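Local coordinates for protein uroporphyrin-III C-methyltransferase (Thermus thermophilus, PDB 1VE2) that probably transfers methyl groups from S-adenosyl-L-methionine to carbons of uroporphyrinogen III, an early step on the way to modified tetrapyrroles, at residues T19-A22 with L23-L26. Numbering follows the deposited sequence.
Sequences TLKA and LRVL
L23 lies back along the first turn of its helix against T19 and L20. Its CB sits 3.4 Å from L20 O. CG, turned beside the backbone N by a chi1 of -68°, comes equally near T19 O, and CD1 runs on to meet L20 CD2 at 4.1 Å, the two leucines crossing at a slant. Leucine suits both places, since its branched apolar end lets residues three apart on the helix touch, and L23 also packs on L18 and L45.

The backbone beneath is regular: L23 N, R24 N, V25 N and L26 N each bond to the carbonyl oxygen four residues back, the straightest being V25 N to K21 O at 2.9 Å and 171°. T19 is the N-cap. Its chi1 of 64° carries OG1 to A22 N, 3.2 Å away, occupying an amide that the first turn cannot pair. K21, extended throughout, passes CE 4.3 Å from R24 NH2, while its NZ forms a salt bridge with E110.

A22 and V25, compact enough to lie close, pack on V8 of strand 4-9, and L26 reaches strand 80-85; on another side L20 and L23 meet P15 and L20 of the second subunit, placing helix 20-28 between the parallel sheet and the dimer partner.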
ATOM      1  N   THR A  19      -0.708  -5.880 -10.869  1.00 17.75           N
ATOM      2  CA  THR A  19      -0.479  -4.691 -11.689  1.00 18.19           C
ATOM      3  C   THR A  19      -0.132  -5.184 -13.087  1.00 18.75           C
ATOM      4  O   THR A  19       0.166  -6.359 -13.273  1.00 17.62           O
ATOM      5  CB  THR A  19       0.693  -3.844 -11.184  1.00 17.15           C
ATOM      6  OG1 THR A  19       1.913  -4.600 -11.277  1.00 17.46           O
ATOM      7  CG2 THR A  19       0.448  -3.419  -9.742  1.00 16.28           C
ATOM      8  N   LEU A  20      -0.152  -4.287 -14.063  1.00 17.50           N
ATOM      9  CA  LEU A  20       0.146  -4.680 -15.436  1.00 18.92           C
ATOM     10  C   LEU A  20       1.580  -5.185 -15.595  1.00 17.38           C
ATOM     11  O   LEU A  20       1.828  -6.115 -16.367  1.00 18.16           O
ATOM     12  CB  LEU A  20      -0.115  -3.504 -16.390  1.00 19.58           C
ATOM     13  CG  LEU A  20      -1.524  -2.892 -16.342  1.00 22.95           C
ATOM     14  CD1 LEU A  20      -1.713  -1.961 -17.538  1.00 21.74           C
ATOM     15  CD2 LEU A  20      -2.587  -3.989 -16.369  1.00 23.36           C
ATOM     16  N   LYS A  21       2.518  -4.574 -14.873  1.00 16.62           N
ATOM     17  CA  LYS A  21       3.918  -4.988 -14.942  1.00 16.30           C
ATOM     18  C   LYS A  21       4.054  -6.383 -14.348  1.00 17.40           C
ATOM     19  O   LYS A  21       4.749  -7.245 -14.894  1.00 16.79           O
ATOM     20  CB  LYS A  21       4.817  -4.016 -14.164  1.00 16.94           C
ATOM     21  CG  LYS A  21       6.304  -4.316 -14.326  1.00 17.05           C
ATOM     22  CD  LYS A  21       7.166  -3.202 -13.776  1.00 18.82           C
ATOM     23  CE  LYS A  21       8.643  -3.524 -13.949  1.00 20.69           C
ATOM     24  NZ  LYS A  21       9.527  -2.425 -13.443  1.00 22.06           N
ATOM     25  N   ALA A  22       3.394  -6.602 -13.216  1.00 16.45           N
ATOM     26  CA  ALA A  22       3.461  -7.909 -12.571  1.00 15.89           C
ATOM     27  C   ALA A  22       2.988  -8.985 -13.558  1.00 18.89           C
ATOM     28  O   ALA A  22       3.587 -10.058 -13.657  1.00 18.82           O
ATOM     29  CB  ALA A  22       2.605  -7.909 -11.309  1.00 15.39           C
ATOM     30  N   LEU A  23       1.919  -8.690 -14.289  1.00 18.09           N
ATOM     31  CA  LEU A  23       1.391  -9.630 -15.273  1.00 21.35           C
ATOM     32  C   LEU A  23       2.449  -9.947 -16.324  1.00 20.73           C
ATOM     33  O   LEU A  23       2.675 -11.105 -16.653  1.00 22.89           O
ATOM     34  CB  LEU A  23       0.161  -9.043 -15.970  1.00 23.11           C
ATOM     35  CG  LEU A  23      -1.113  -8.848 -15.152  1.00 27.25           C
ATOM     36  CD1 LEU A  23      -2.135  -8.080 -15.987  1.00 29.11           C
ATOM     37  CD2 LEU A  23      -1.668 -10.204 -14.748  1.00 29.51           C
ATOM     38  N   ARG A  24       3.098  -8.916 -16.853  1.00 22.97           N
ATOM     39  CA  ARG A  24       4.111  -9.141 -17.875  1.00 24.23           C
ATOM     40  C   ARG A  24       5.236 -10.007 -17.348  1.00 24.17           C
ATOM     41  O   ARG A  24       5.662 -10.950 -18.015  1.00 23.15           O
ATOM     42  CB  ARG A  24       4.694  -7.820 -18.392  1.00 27.28           C
ATOM     43  CG  ARG A  24       5.795  -8.034 -19.443  1.00 33.34           C
ATOM     44  CD  ARG A  24       6.372  -6.723 -19.977  1.00 38.09           C
ATOM     45  NE  ARG A  24       7.160  -5.993 -18.982  1.00 41.95           N
ATOM     46  CZ  ARG A  24       8.343  -6.391 -18.516  1.00 42.96           C
ATOM     47  NH1 ARG A  24       8.889  -7.520 -18.950  1.00 43.01           N
ATOM     48  NH2 ARG A  24       8.988  -5.654 -17.621  1.00 42.73           N
ATOM     49  N   VAL A  25       5.725  -9.689 -16.152  1.00 21.48           N
ATOM     50  CA  VAL A  25       6.807 -10.458 -15.561  1.00 20.67           C
ATOM     51  C   VAL A  25       6.442 -11.929 -15.396  1.00 20.42           C
ATOM     52  O   VAL A  25       7.262 -12.796 -15.678  1.00 21.49           O
ATOM     53  CB  VAL A  25       7.226  -9.889 -14.187  1.00 18.72           C
ATOM     54  CG1 VAL A  25       8.225 -10.839 -13.507  1.00 17.00           C
ATOM     55  CG2 VAL A  25       7.837  -8.509 -14.374  1.00 20.05           C
ATOM     56  N   LEU A  26       5.223 -12.212 -14.941  1.00 21.89           N
ATOM     57  CA  LEU A  26       4.801 -13.597 -14.749  1.00 23.71           C
ATOM     58  C   LEU A  26       4.686 -14.355 -16.067  1.00 25.00           C
ATOM     59  O   LEU A  26       4.664 -15.585 -16.083  1.00 24.73           O
ATOM     60  CB  LEU A  26       3.471 -13.661 -13.996  1.00 25.23           C
ATOM     61  CG  LEU A  26       3.550 -13.181 -12.540  1.00 27.27           C
ATOM     62  CD1 LEU A  26       2.207 -13.363 -11.847  1.00 26.74           C
ATOM     63  CD2 LEU A  26       4.635 -13.971 -11.817  1.00 26.59           C
TER